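Local coordinates for protein Chains: A (Unidentified, PDB 6ZM9) that breaks down S-adenosyl methionine as a phage-encoded SAM lyase, and is caught here with the reaction product S-methyl-5'-thioadenosine bound, at residues 13-18 with 105-110; 34-39 with 96-101. One frame throughout, in Å; residues are numbered along the deposited sequence.

How the interactions relate
Interaction 1 pairs two strands of the antiparallel sheet, and interaction 2 sets helix 29-43 against helix 84-101; their centres lie about 12 Å apart. The two meet through side chains: Val-107 CG2 packs on Arg-99 CB at 3.7 Å, and Val-17 CG2 reaches Leu-98 CD1 at 4.1 Å. Along the chain, 34-39 and 96-101 both fall inside the loop that interaction 1 closes, and a short connection leads from helix 84-101 to strand 106-113. In interaction 1, Ile-15, Val-107 and Val-109 serve the helix side, while Phe-16 and Ile-108 line the 5'-deoxy-5'-methylthioadenosine pocket. Interaction 2 belongs to the helical layer; its Thr-36 side chain is about 10 Å from a bound 5'-deoxy-5'-methylthioadenosine.

Interaction 1 of 2, residues 13-18 with 105-110; sequences ARIFVG and ESVIVE. With MTA (5'-deoxy-5'-methylthioadenosine), chain F; PRO (proline), chain E.
Strands 13-18 and 106-110 run antiparallel in the sheet that carries the nucleoside pocket, Phe-16 facing Ile-108 and Arg-14 facing Glu-110 as hydrogen-bonded pairs. Phe-16 N donates to Ile-108 O at 2.8 Å, whereas the return bond from Ile-108 N to Phe-16 O is weak; Arg-14 and Glu-110 exchange both backbone bonds. In the non-hydrogen-bonded pair between them, Ile-15 and Val-109 turn to the other face, where Ile-15 CG2 meets Val-107 CG1 at 3.6 Å against helix 84-101. On the pocket face, Phe-16 CD1 touches Ile-108 CG2 (4.1 Å). Ile-108 CG1 is anti to the carbonyl carbon (chi1 -64°), and CD1 beyond it comes within 3.6 Å of N7 of the bound 5'-deoxy-5'-methylthioadenosine; Phe-16 CB lies 3.4 Å from its O4'. Phe-16 CZ sits over the centre of the Arg-14 guanidinium, ring edge to guanidinium face. Alongside, Arg-14 NE makes a long, weak salt bridge to Glu-110 OE2 (3.4 Å), the guanidinium and carboxylate planes 41° apart; the stronger partner of that oxygen is Gln-112 NE2. Where the strands part, a water joins Gly-18 N to Ser-106 O, and Glu-105 N donates to proline OXT (2.9 Å, 174°). These strands offer the nucleoside van der Waals contact, from side chains and backbone, but no hydrogen bond; its polar atoms bond Glu-69, Ser-71, and Ser-50 and Ile-77 of the second subunit.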
ATOM      1  N   ALA A  13      -0.050 -10.110   5.303  1.00 12.07           N
ATOM      2  CA  ALA A  13       0.916  -9.434   6.143  1.00 12.36           C
ATOM      3  C   ALA A  13       1.577  -8.304   5.377  1.00 11.82           C
ATOM      4  O   ALA A  13       1.616  -8.293   4.145  1.00 12.62           O
ATOM      5  CB  ALA A  13       2.023 -10.387   6.605  1.00 14.90           C
ATOM      6  N   ARG A  14       2.097  -7.346   6.137  0.51 12.02           N
ATOM      7  CA  ARG A  14       2.953  -6.283   5.628  0.51 12.96           C
ATOM      8  C   ARG A  14       4.203  -6.240   6.500  0.51 12.19           C
ATOM      9  O   ARG A  14       4.112  -6.302   7.729  0.51 14.81           O
ATOM     10  CB  ARG A  14       2.265  -4.912   5.712  0.51 17.11           C
ATOM     11  CG  ARG A  14       1.000  -4.778   4.912  0.51 22.00           C
ATOM     12  CD  ARG A  14       0.694  -3.305   4.616  0.51 28.98           C
ATOM     13  NE  ARG A  14       0.317  -2.545   5.807  0.51 33.19           N
ATOM     14  CZ  ARG A  14       0.150  -1.226   5.836  0.51 33.87           C
ATOM     15  NH1 ARG A  14       0.339  -0.496   4.743  0.51 33.06           N
ATOM     16  NH2 ARG A  14      -0.202  -0.632   6.967  0.51 32.61           N
ATOM     17  N   ILE A  15       5.368  -6.135   5.866  1.00 11.29           N
ATOM     18  CA  ILE A  15       6.638  -6.032   6.570  1.00 11.10           C
ATOM     19  C   ILE A  15       7.368  -4.797   6.055  1.00 10.18           C
ATOM     20  O   ILE A  15       7.473  -4.602   4.844  1.00 11.96           O
ATOM     21  CB  ILE A  15       7.506  -7.284   6.347  1.00 11.94           C
ATOM     22  CG1 ILE A  15       6.748  -8.556   6.731  1.00 13.44           C
ATOM     23  CG2 ILE A  15       8.821  -7.180   7.117  1.00 12.63           C
ATOM     24  CD1 ILE A  15       7.513  -9.829   6.427  1.00 17.71           C
ATOM     25  N   PHE A  16       7.870  -3.969   6.972  1.00 10.17           N
ATOM     26  CA  PHE A  16       8.608  -2.766   6.618  1.00  9.40           C
ATOM     27  C   PHE A  16      10.071  -2.947   6.986  1.00 10.76           C
ATOM     28  O   PHE A  16      10.391  -3.163   8.166  1.00 12.31           O
ATOM     29  CB  PHE A  16       8.024  -1.571   7.346  1.00 11.30           C
ATOM     30  CG  PHE A  16       6.610  -1.253   6.959  1.00 11.48           C
ATOM     31  CD1 PHE A  16       5.535  -1.874   7.571  1.00 13.66           C
ATOM     32  CD2 PHE A  16       6.362  -0.330   5.968  1.00 14.12           C
ATOM     33  CE1 PHE A  16       4.223  -1.556   7.208  1.00 14.89           C
ATOM     34  CE2 PHE A  16       5.051   0.014   5.606  1.00 14.92           C
ATOM     35  CZ  PHE A  16       3.986  -0.591   6.223  1.00 15.43           C
ATOM     36  N   VAL A  17      10.951  -2.832   5.980  1.00 10.67           N
ATOM     37  CA  VAL A  17      12.391  -3.047   6.131  0.83 10.86           C
ATOM     38  C   VAL A  17      13.124  -1.837   5.561  1.00 10.98           C
ATOM     39  O   VAL A  17      12.983  -1.543   4.367  1.00 11.56           O
ATOM     40  CB  VAL A  17      12.881  -4.302   5.379  0.83 13.94           C
ATOM     41  CG1 VAL A  17      14.347  -4.580   5.728  0.83 13.04           C
ATOM     42  CG2 VAL A  17      12.028  -5.526   5.664  0.83 15.03           C
ATOM     43  N   GLY A  18      13.934  -1.179   6.381  1.00 11.47           N
ATOM     44  CA  GLY A  18      14.759  -0.093   5.907  1.00 10.53           C
ATOM     45  C   GLY A  18      16.040  -0.550   5.227  1.00 11.37           C
ATOM     46  O   GLY A  18      16.501  -1.687   5.376  1.00 12.59           O
ATOM     47  N   GLU A 105      17.889  -1.929  13.101  1.00 13.44           N
ATOM     48  CA  GLU A 105      17.483  -1.739  14.487  1.00 14.69           C
ATOM     49  C   GLU A 105      16.082  -2.283  14.727  1.00 13.26           C
ATOM     50  O   GLU A 105      15.808  -2.868  15.783  1.00 15.43           O
ATOM     51  CB  GLU A 105      17.527  -0.269  14.900  0.65 16.85           C
ATOM     52  CG  GLU A 105      17.292  -0.122  16.395  0.65 22.77           C
ATOM     53  CD  GLU A 105      17.272   1.307  16.879  0.65 25.86           C
ATOM     54  OE1 GLU A 105      16.461   2.115  16.385  0.65 28.95           O
ATOM     55  OE2 GLU A 105      18.064   1.608  17.786  0.65 27.51           O
ATOM     56  N   SER A 106      15.177  -2.081  13.770  1.00 14.00           N
ATOM     57  CA  SER A 106      13.770  -2.437  13.916  0.71 15.62           C
ATOM     58  C   SER A 106      13.196  -2.828  12.562  1.00 13.74           C
ATOM     59  O   SER A 106      13.481  -2.153  11.568  1.00 15.83           O
ATOM     60  CB  SER A 106      13.014  -1.187  14.390  0.71 21.32           C
ATOM     61  OG  SER A 106      11.642  -1.431  14.639  0.71 27.22           O
ATOM     62  N   VAL A 107      12.346  -3.858  12.542  1.00 12.25           N
ATOM     63  CA  VAL A 107      11.509  -4.227  11.401  1.00 11.03           C
ATOM     64  C   VAL A 107      10.077  -4.280  11.919  1.00 11.83           C
ATOM     65  O   VAL A 107       9.823  -4.849  12.987  1.00 15.50           O
ATOM     66  CB  VAL A 107      11.939  -5.581  10.805  1.00 12.26           C
ATOM     67  CG1 VAL A 107      10.894  -6.167   9.877  1.00 13.37           C
ATOM     68  CG2 VAL A 107      13.254  -5.425  10.048  1.00 13.08           C
ATOM     69  N   ILE A 108       9.133  -3.694  11.186  1.00 10.63           N
ATOM     70  CA  ILE A 108       7.726  -3.715  11.588  1.00 11.26           C
ATOM     71  C   ILE A 108       6.989  -4.786  10.799  1.00 12.39           C
ATOM     72  O   ILE A 108       7.119  -4.862   9.570  1.00 12.51           O
ATOM     73  CB  ILE A 108       7.055  -2.341  11.392  1.00 11.90           C
ATOM     74  CG1 ILE A 108       7.700  -1.306  12.306  1.00 14.09           C
ATOM     75  CG2 ILE A 108       5.550  -2.458  11.630  1.00 14.17           C
ATOM     76  CD1 ILE A 108       7.293   0.125  11.978  1.00 17.84           C
ATOM     77  N   VAL A 109       6.189  -5.591  11.499  1.00 12.18           N
ATOM     78  CA  VAL A 109       5.376  -6.646  10.906  1.00 12.97           C
ATOM     79  C   VAL A 109       3.927  -6.416  11.318  1.00 12.89           C
ATOM     80  O   VAL A 109       3.630  -6.237  12.506  1.00 16.32           O
ATOM     81  CB  VAL A 109       5.840  -8.037  11.372  1.00 14.96           C
ATOM     82  CG1 VAL A 109       4.895  -9.110  10.857  1.00 17.13           C
ATOM     83  CG2 VAL A 109       7.246  -8.310  10.917  1.00 16.22           C
ATOM     84  N   GLU A 110       3.023  -6.438  10.349  1.00 13.50           N
ATOM     85  CA  GLU A 110       1.592  -6.353  10.601  1.00 13.96           C
ATOM     86  C   GLU A 110       0.947  -7.609  10.031  1.00 13.74           C
ATOM     87  O   GLU A 110       1.181  -7.948   8.868  1.00 17.28           O
ATOM     88  CB  GLU A 110       1.019  -5.104   9.923  1.00 17.44           C
ATOM     89  CG  GLU A 110      -0.429  -4.817  10.248  1.00 24.35           C
ATOM     90  CD  GLU A 110      -0.955  -3.569   9.552  1.00 31.25           C
ATOM     91  OE1 GLU A 110      -0.822  -2.456  10.113  1.00 36.78           O
ATOM     92  OE2 GLU A 110      -1.502  -3.707   8.434  1.00 35.31           O
TER
HETATM   93  CS  MTA F 205      11.065   0.287  11.208  1.00 14.71           C
HETATM   94  S5' MTA F 205      12.147   1.369  10.332  1.00 13.84           S
HETATM   95  C5' MTA F 205      11.958   0.753   8.650  1.00 12.53           C
HETATM   96  C4' MTA F 205      10.882   1.428   7.821  1.00 12.04           C
HETATM   97  O4' MTA F 205       9.613   1.259   8.474  1.00 11.58           O
HETATM   98  C2' MTA F 205       9.578   3.312   7.238  1.00 11.25           C
HETATM   99  O2' MTA F 205       9.401   3.043   5.856  1.00 11.88           O
HETATM  100  C3' MTA F 205      11.016   2.935   7.607  1.00 11.70           C
HETATM  101  O3' MTA F 205      11.957   3.278   6.605  1.00 12.81           O
HETATM  102  C1' MTA F 205       8.762   2.333   8.095  1.00 11.07           C
HETATM  103  N9  MTA F 205       8.211   2.941   9.296  1.00 11.14           N
HETATM  104  C8  MTA F 205       8.812   3.127  10.516  1.00 12.30           C
HETATM  105  N7  MTA F 205       8.020   3.616  11.440  1.00 13.43           N
HETATM  106  C5  MTA F 205       6.806   3.770  10.781  1.00 11.51           C
HETATM  107  C6  MTA F 205       5.529   4.173  11.219  1.00 13.02           C
HETATM  108  N6  MTA F 205       5.238   4.511  12.483  1.00 13.16           N
HETATM  109  N1  MTA F 205       4.524   4.164  10.308  1.00 13.22           N
HETATM  110  C2  MTA F 205       4.790   3.773   9.056  1.00 12.11           C
HETATM  111  N3  MTA F 205       5.941   3.354   8.538  1.00 11.08           N
HETATM  112  C4  MTA F 205       6.921   3.372   9.456  1.00 10.98           C
HETATM  113  N   PRO E 204      17.050   1.589   8.951  0.84 20.08           N
HETATM  114  CA  PRO E 204      18.007   2.238   9.846  0.84 20.00           C
HETATM  115  C   PRO E 204      18.697   1.276  10.798  0.84 18.37           C
HETATM  116  O   PRO E 204      19.833   1.522  11.225  0.84 20.12           O
HETATM  117  CB  PRO E 204      17.119   3.183  10.653  0.84 30.13           C
HETATM  118  CG  PRO E 204      15.722   2.537  10.542  0.84 27.28           C
HETATM  119  CD  PRO E 204      15.762   1.386   9.627  0.84 26.12           C
HETATM  120  OXT PRO E 204      18.117   0.259  11.173  0.84 18.14           O
HETATM  121  O   HOH W   1      14.168  -1.959   9.039  1.00 16.38           O

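Interaction 2 of 2, residues 34-39 with 96-101. With PO4 (phosphate ion), chain B.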
ATOM      1  N   LYS A  34      15.466 -10.661  -3.212  1.00 11.40           N
ATOM      2  CA  LYS A  34      16.217 -11.907  -3.293  1.00 12.51           C
ATOM      3  C   LYS A  34      16.304 -12.595  -1.936  1.00 12.43           C
ATOM      4  O   LYS A  34      16.191 -13.824  -1.849  1.00 13.82           O
ATOM      5  CB  LYS A  34      17.609 -11.628  -3.857  1.00 14.31           C
ATOM      6  CG  LYS A  34      17.662 -11.211  -5.331  1.00 17.53           C
ATOM      7  CD  LYS A  34      19.101 -10.888  -5.742  1.00 22.66           C
ATOM      8  CE  LYS A  34      19.182 -10.355  -7.143  1.00 30.03           C
ATOM      9  NZ  LYS A  34      18.639 -11.360  -8.081  1.00 35.25           N
ATOM     10  N   ASP A  35      16.554 -11.835  -0.870  1.00 12.16           N
ATOM     11  CA  ASP A  35      16.690 -12.442   0.451  1.00 12.66           C
ATOM     12  C   ASP A  35      15.362 -13.034   0.906  1.00 12.78           C
ATOM     13  O   ASP A  35      15.340 -14.120   1.505  1.00 13.61           O
ATOM     14  CB  ASP A  35      17.226 -11.417   1.453  1.00 13.44           C
ATOM     15  CG  ASP A  35      17.838 -12.051   2.680  1.00 16.55           C
ATOM     16  OD1 ASP A  35      18.628 -12.998   2.530  1.00 19.40           O
ATOM     17  OD2 ASP A  35      17.541 -11.579   3.796  1.00 15.66           O
ATOM     18  N   THR A  36      14.249 -12.337   0.630  1.00 12.36           N
ATOM     19  CA  THR A  36      12.933 -12.847   0.997  1.00 11.99           C
ATOM     20  C   THR A  36      12.635 -14.154   0.270  1.00 12.15           C
ATOM     21  O   THR A  36      12.118 -15.099   0.878  1.00 13.51           O
ATOM     22  CB  THR A  36      11.860 -11.792   0.710  1.00 12.13           C
ATOM     23  OG1 THR A  36      12.083 -10.635   1.527  1.00 12.49           O
ATOM     24  CG2 THR A  36      10.468 -12.321   1.005  1.00 14.24           C
ATOM     25  N   ILE A  37      12.935 -14.226  -1.030  1.00 12.25           N
ATOM     26  CA  ILE A  37      12.715 -15.464  -1.776  1.00 13.44           C
ATOM     27  C   ILE A  37      13.485 -16.606  -1.128  1.00 13.10           C
ATOM     28  O   ILE A  37      12.959 -17.708  -0.931  1.00 15.64           O
ATOM     29  CB  ILE A  37      13.121 -15.299  -3.255  1.00 14.27           C
ATOM     30  CG1 ILE A  37      12.169 -14.368  -3.998  1.00 14.62           C
ATOM     31  CG2 ILE A  37      13.202 -16.686  -3.941  1.00 16.95           C
ATOM     32  CD1 ILE A  37      12.691 -13.946  -5.353  1.00 16.42           C
ATOM     33  N   ALA A  38      14.753 -16.356  -0.795  1.00 14.07           N
ATOM     34  CA  ALA A  38      15.598 -17.391  -0.217  1.00 14.76           C
ATOM     35  C   ALA A  38      15.074 -17.862   1.132  1.00 14.46           C
ATOM     36  O   ALA A  38      15.046 -19.062   1.406  1.00 16.58           O
ATOM     37  CB  ALA A  38      17.025 -16.853  -0.089  1.00 16.27           C
ATOM     38  N   ILE A  39      14.646 -16.936   1.984  1.00 14.60           N
ATOM     39  CA  ILE A  39      14.142 -17.303   3.299  1.00 13.93           C
ATOM     40  C   ILE A  39      12.860 -18.118   3.162  1.00 15.28           C
ATOM     41  O   ILE A  39      12.680 -19.148   3.824  1.00 16.52           O
ATOM     42  CB  ILE A  39      13.905 -16.042   4.145  1.00 13.98           C
ATOM     43  CG1 ILE A  39      15.219 -15.369   4.519  1.00 13.66           C
ATOM     44  CG2 ILE A  39      13.123 -16.387   5.387  1.00 16.11           C
ATOM     45  CD1 ILE A  39      15.079 -13.927   4.957  1.00 13.97           C
ATOM     46  N   LYS A  96      12.112 -11.544  11.450  1.00 11.90           N
ATOM     47  CA  LYS A  96      13.282 -11.630  12.317  1.00 13.12           C
ATOM     48  C   LYS A  96      14.546 -11.856  11.507  1.00 12.58           C
ATOM     49  O   LYS A  96      15.584 -11.246  11.788  1.00 13.47           O
ATOM     50  CB  LYS A  96      13.106 -12.752  13.336  1.00 16.12           C
ATOM     51  CG  LYS A  96      12.168 -12.402  14.448  1.00 24.48           C
ATOM     52  CD  LYS A  96      12.256 -13.408  15.578  1.00 32.41           C
ATOM     53  CE  LYS A  96      12.156 -12.700  16.934  1.00 40.08           C
ATOM     54  NZ  LYS A  96      13.126 -13.196  17.964  1.00 45.22           N
ATOM     55  N   GLU A  97      14.480 -12.685  10.465  1.00 12.12           N
ATOM     56  CA  GLU A  97      15.680 -12.922   9.669  1.00 12.02           C
ATOM     57  C   GLU A  97      16.023 -11.709   8.806  1.00 11.69           C
ATOM     58  O   GLU A  97      17.202 -11.381   8.637  1.00 12.67           O
ATOM     59  CB  GLU A  97      15.548 -14.180   8.828  1.00 14.44           C
ATOM     60  CG  GLU A  97      16.877 -14.578   8.184  1.00 16.48           C
ATOM     61  CD  GLU A  97      17.968 -14.933   9.201  1.00 19.08           C
ATOM     62  OE1 GLU A  97      17.700 -15.778  10.079  1.00 22.53           O
ATOM     63  OE2 GLU A  97      19.092 -14.367   9.131  1.00 19.98           O
ATOM     64  N   LEU A  98      15.014 -11.026   8.248  1.00 11.24           N
ATOM     65  CA  LEU A  98      15.290  -9.800   7.499  1.00 11.26           C
ATOM     66  C   LEU A  98      15.970  -8.755   8.377  1.00 11.31           C
ATOM     67  O   LEU A  98      16.876  -8.052   7.920  1.00 12.75           O
ATOM     68  CB  LEU A  98      13.996  -9.231   6.910  1.00 11.70           C
ATOM     69  CG  LEU A  98      13.425 -10.030   5.736  1.00 11.55           C
ATOM     70  CD1 LEU A  98      12.003  -9.573   5.450  1.00 13.31           C
ATOM     71  CD2 LEU A  98      14.292  -9.954   4.491  1.00 13.45           C
ATOM     72  N   ARG A  99      15.546  -8.639   9.641  1.00 10.99           N
ATOM     73  CA  ARG A  99      16.184  -7.668  10.525  1.00 11.07           C
ATOM     74  C   ARG A  99      17.676  -7.956  10.656  1.00 12.39           C
ATOM     75  O   ARG A  99      18.505  -7.045  10.579  1.00 13.65           O
ATOM     76  CB  ARG A  99      15.535  -7.663  11.914  1.00 12.03           C
ATOM     77  CG  ARG A  99      16.061  -6.500  12.783  1.00 12.89           C
ATOM     78  CD  ARG A  99      16.321  -6.838  14.232  1.00 13.66           C
ATOM     79  NE  ARG A  99      17.229  -7.970  14.416  1.00 14.37           N
ATOM     80  CZ  ARG A  99      18.559  -7.927  14.306  1.00 12.69           C
ATOM     81  NH1 ARG A  99      19.200  -6.803  14.000  1.00 13.66           N
ATOM     82  NH2 ARG A  99      19.254  -9.041  14.491  1.00 13.89           N
ATOM     83  N   GLU A 100      18.030  -9.225  10.894  1.00 11.81           N
ATOM     84  CA  GLU A 100      19.435  -9.600  10.997  1.00 12.32           C
ATOM     85  C   GLU A 100      20.161  -9.366   9.677  1.00 13.28           C
ATOM     86  O   GLU A 100      21.260  -8.802   9.642  1.00 13.76           O
ATOM     87  CB  GLU A 100      19.542 -11.077  11.372  1.00 13.88           C
ATOM     88  CG  GLU A 100      20.981 -11.587  11.261  1.00 13.67           C
ATOM     89  CD  GLU A 100      21.173 -13.049  11.625  1.00 15.57           C
ATOM     90  OE1 GLU A 100      20.427 -13.566  12.475  1.00 19.07           O
ATOM     91  OE2 GLU A 100      22.093 -13.702  11.077  1.00 16.62           O
ATOM     92  N   ASP A 101      19.570  -9.834   8.574  1.00 12.77           N
ATOM     93  CA  ASP A 101      20.285  -9.846   7.307  1.00 12.96           C
ATOM     94  C   ASP A 101      20.605  -8.437   6.834  1.00 12.71           C
ATOM     95  O   ASP A 101      21.598  -8.227   6.126  1.00 13.97           O
ATOM     96  CB  ASP A 101      19.465 -10.568   6.239  1.00 12.72           C
ATOM     97  CG  ASP A 101      19.263 -12.046   6.547  1.00 13.29           C
ATOM     98  OD1 ASP A 101      19.756 -12.536   7.588  1.00 15.97           O
ATOM     99  OD2 ASP A 101      18.576 -12.707   5.749  1.00 15.95           O
TER
HETATM  100  P   PO4 B 201      22.718  -8.170  13.344  0.50 14.69           P
HETATM  101  O1  PO4 B 201      22.208  -6.920  14.032  0.50 17.93           O
HETATM  102  O2  PO4 B 201      24.122  -8.379  13.882  0.50 17.58           O
HETATM  103  O3  PO4 B 201      21.826  -9.329  13.706  0.50 14.47           O
HETATM  104  O4  PO4 B 201      22.728  -7.979  11.835  0.50 16.55           O
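Asp-101, on the last turn of helix 84-101, meets Asp-35 of helix 29-43 where the two helices pass each other; the axes of the short segments approach to 10.7 Å, at 135°. The Asp-101 side chain touches Asp-35 from its first carbon onward: CB lies 3.3 Å from Asp-35 OD2, and CG, set beside the backbone N (chi1 -65°), stands equally near that oxygen. The two carboxylate oxygens go to different acids. OD2 reaches Asp-35 OD2, 2.5 Å away, with the carboxylate planes turned 59° apart. OD1 stays on its own helix, 2.5 Å from Glu-97 OE2 one turn back. OD2 also meets Ile-39 CD1 tip to tip at 3.8 Å. That methyl lies beside the acids: it packs on Glu-97 CG (3.8 Å) and touches Leu-98 CD2 at 4.1 Å. Leu-98 CD2 also comes up to Thr-36 OG1, whose hydrogen-bond partner is Val-32 O in its own helix. On the sheet side, Ile-74 of strand 66-77 receives both Thr-36 and Leu-98, joining the helix pair to the sheet. On another side of helix 84-101, Arg-99 NH1 and NH2 hold a phosphate ion, probably from the crystallisation liquor, which Trp-127 NE1 also hydrogen-bonds. Two acids, Asp-35 and Glu-97, close on the carboxylate of Asp-101, which would be expected to raise the pKa of at least one of the three, so this helix contact may well be sensitive to pH.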